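Local coordinates for protein serine protease pet (Escherichia coli, PDB 4OM9) that is a secreted autotransporter serine protease and enterotoxin of enteroaggregative E. coli that probably cleaves host alpha-fodrin, at residues 451-456 with 476-481. Residues are numbered along the deposited sequence; the frame is centred on the assembly and turned at random.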
ATOM      1  N   THR A 451      11.599  -1.266  -7.464  1.00 28.72           N
ATOM      2  CA  THR A 451      12.074  -0.624  -6.257  1.00 30.54           C
ATOM      3  C   THR A 451      13.388   0.110  -6.536  1.00 31.79           C
ATOM      4  O   THR A 451      14.279  -0.389  -7.249  1.00 31.60           O
ATOM      5  CB  THR A 451      12.283  -1.631  -5.122  1.00 32.25           C
ATOM      6  OG1 THR A 451      11.105  -2.435  -4.976  1.00 34.00           O
ATOM      7  CG2 THR A 451      12.579  -0.898  -3.802  1.00 33.01           C
ATOM      8  N   ILE A 452      13.480   1.319  -5.997  1.00 25.57           N
ATOM      9  CA  ILE A 452      14.719   2.082  -6.020  1.00 25.56           C
ATOM     10  C   ILE A 452      15.269   1.994  -4.631  1.00 28.12           C
ATOM     11  O   ILE A 452      14.573   2.293  -3.673  1.00 28.97           O
ATOM     12  CB  ILE A 452      14.490   3.530  -6.450  1.00 25.15           C
ATOM     13  CG1 ILE A 452      14.017   3.554  -7.912  1.00 25.06           C
ATOM     14  CG2 ILE A 452      15.752   4.370  -6.229  1.00 25.47           C
ATOM     15  CD1 ILE A 452      13.622   4.926  -8.435  1.00 24.79           C
ATOM     16  N   THR A 453      16.499   1.525  -4.514  1.00 28.28           N
ATOM     17  CA  THR A 453      17.085   1.261  -3.209  1.00 29.49           C
ATOM     18  C   THR A 453      18.499   1.815  -3.095  1.00 29.76           C
ATOM     19  O   THR A 453      19.015   2.450  -4.015  1.00 28.09           O
ATOM     20  CB  THR A 453      17.131  -0.250  -2.919  1.00 31.23           C
ATOM     21  OG1 THR A 453      17.436  -0.447  -1.533  1.00 37.07           O
ATOM     22  CG2 THR A 453      18.221  -0.946  -3.802  1.00 33.58           C
ATOM     23  N   ASN A 454      19.128   1.573  -1.956  1.00 30.63           N
ATOM     24  CA  ASN A 454      20.546   1.840  -1.826  1.00 33.85           C
ATOM     25  C   ASN A 454      21.176   0.905  -0.810  1.00 38.15           C
ATOM     26  O   ASN A 454      20.958   1.048   0.391  1.00 33.88           O
ATOM     27  CB  ASN A 454      20.803   3.284  -1.435  1.00 33.31           C
ATOM     28  CG  ASN A 454      22.258   3.531  -1.085  1.00 40.63           C
ATOM     29  OD1 ASN A 454      23.147   2.933  -1.680  1.00 41.05           O
ATOM     30  ND2 ASN A 454      22.507   4.384  -0.089  1.00 36.77           N
ATOM     31  N   SER A 455      21.958  -0.049  -1.314  1.00 31.63           N
ATOM     32  CA  SER A 455      22.530  -1.116  -0.510  1.00 32.57           C
ATOM     33  C   SER A 455      23.770  -0.661   0.241  1.00 34.70           C
ATOM     34  O   SER A 455      24.328  -1.404   1.044  1.00 39.16           O
ATOM     35  CB  SER A 455      22.865  -2.326  -1.408  1.00 33.70           C
ATOM     36  OG  SER A 455      23.811  -1.996  -2.423  1.00 30.70           O
ATOM     37  N   ASN A 456      24.224   0.554  -0.040  1.00 40.70           N
ATOM     38  CA  ASN A 456      25.399   1.101   0.650  1.00 40.32           C
ATOM     39  C   ASN A 456      24.994   1.661   2.011  1.00 44.15           C
ATOM     40  O   ASN A 456      24.305   2.672   2.089  1.00 41.97           O
ATOM     41  CB  ASN A 456      26.072   2.185  -0.195  1.00 38.78           C
ATOM     42  CG  ASN A 456      27.457   2.552   0.314  1.00 49.09           C
ATOM     43  OD1 ASN A 456      27.721   2.558   1.519  1.00 51.31           O
ATOM     44  ND2 ASN A 456      28.351   2.868  -0.614  1.00 45.66           N
ATOM     45  N   ASN A 476       8.580   1.282  -5.637  1.00 31.00           N
ATOM     46  CA  ASN A 476       8.906   1.448  -4.224  1.00 30.45           C
ATOM     47  C   ASN A 476      10.241   2.159  -3.950  1.00 31.95           C
ATOM     48  O   ASN A 476      11.008   2.465  -4.863  1.00 29.87           O
ATOM     49  CB  ASN A 476       8.922   0.095  -3.520  1.00 31.33           C
ATOM     50  CG  ASN A 476       7.759  -0.776  -3.915  1.00 33.01           C
ATOM     51  OD1 ASN A 476       6.607  -0.454  -3.628  1.00 34.01           O
ATOM     52  ND2 ASN A 476       8.053  -1.899  -4.586  1.00 30.11           N
ATOM     53  N   VAL A 477      10.471   2.433  -2.668  1.00 28.24           N
ATOM     54  CA  VAL A 477      11.735   2.916  -2.155  1.00 28.13           C
ATOM     55  C   VAL A 477      12.056   2.176  -0.864  1.00 31.47           C
ATOM     56  O   VAL A 477      11.210   2.077   0.040  1.00 32.29           O
ATOM     57  CB  VAL A 477      11.716   4.452  -1.857  1.00 27.19           C
ATOM     58  CG1 VAL A 477      13.029   4.888  -1.210  1.00 27.18           C
ATOM     59  CG2 VAL A 477      11.450   5.249  -3.114  1.00 27.39           C
ATOM     60  N   ASP A 478      13.273   1.666  -0.751  1.00 30.20           N
ATOM     61  CA  ASP A 478      13.740   1.225   0.549  1.00 33.90           C
ATOM     62  C   ASP A 478      15.260   1.334   0.588  1.00 34.15           C
ATOM     63  O   ASP A 478      15.865   1.908  -0.311  1.00 34.87           O
ATOM     64  CB  ASP A 478      13.246  -0.194   0.874  1.00 32.31           C
ATOM     65  CG  ASP A 478      13.891  -1.271   0.010  1.00 32.92           C
ATOM     66  OD1 ASP A 478      14.837  -0.995  -0.753  1.00 34.35           O
ATOM     67  OD2 ASP A 478      13.452  -2.430   0.118  1.00 41.54           O
ATOM     68  N   GLY A 479      15.869   0.791   1.634  1.00 42.49           N
ATOM     69  CA  GLY A 479      17.296   0.949   1.828  1.00 40.79           C
ATOM     70  C   GLY A 479      17.708   2.337   2.297  1.00 41.12           C
ATOM     71  O   GLY A 479      16.890   3.120   2.797  1.00 39.96           O
ATOM     72  N   ASN A 480      18.990   2.636   2.109  1.00 34.43           N
ATOM     73  CA  ASN A 480      19.616   3.832   2.658  1.00 39.71           C
ATOM     74  C   ASN A 480      19.429   5.047   1.754  1.00 37.97           C
ATOM     75  O   ASN A 480      20.385   5.547   1.163  1.00 34.88           O
ATOM     76  CB  ASN A 480      21.105   3.565   2.900  1.00 41.03           C
ATOM     77  CG  ASN A 480      21.789   4.690   3.658  1.00 44.25           C
ATOM     78  OD1 ASN A 480      21.139   5.477   4.342  1.00 43.68           O
ATOM     79  ND2 ASN A 480      23.115   4.769   3.538  1.00 42.84           N
ATOM     80  N   VAL A 481      18.190   5.524   1.675  1.00 29.48           N
ATOM     81  CA  VAL A 481      17.816   6.562   0.725  1.00 28.90           C
ATOM     82  C   VAL A 481      17.186   7.784   1.426  1.00 29.13           C
ATOM     83  O   VAL A 481      16.548   7.663   2.473  1.00 29.48           O
ATOM     84  CB  VAL A 481      16.830   5.995  -0.324  1.00 28.08           C
ATOM     85  CG1 VAL A 481      16.372   7.056  -1.298  1.00 27.61           C
ATOM     86  CG2 VAL A 481      17.445   4.785  -1.082  1.00 27.86           C
TER
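Asn454 and Asn480 lie side by side on successive coils of the passenger's right-handed parallel beta-helix, pointing the same way with amide planes 14° apart. Each reaches a backbone carbonyl of the other segment: Asn454 ND2 donates within its own plane to Asn480 O at 2.7 Å and also reaches Lys459 O, and Asn480 ND2 donates to Asn456 O at 2.8 Å. Both CG atoms are anti to the backbone N, which starts the two side chains in the same sense. One step nearer the strands, Asn480 N bonds to Asn454 O, on an in-plane lone pair, while Asn454 OD1 closes an Asx turn with Asn456 N and also takes Gly435 N from the preceding coil. On the other side, Asn480 OD1 meets Asn505 ND2.

The strand part pairs in parallel, with Ile452 N to Asn476 O at 3.0 Å and Asp478 N to Ile452 O at 3.3 Å; Ile452, Val477 and Val481 all touch Leu463. On the opposite face Asn476 ND2 runs almost straight to Thr451 OG1 (3.1 Å, 171°) and also reaches Ser448 O, while its OD1 accepts from Asp501 N. Thr453 OG1 gives its proton to Asp478 OD1 at 2.8 Å, and Thr451 CG2 lies 3.8 Å from that oxygen. Beyond the strands one backbone bond and two bonds from side-chain amides thus continue the ladder, tying the turns of neighbouring coils together.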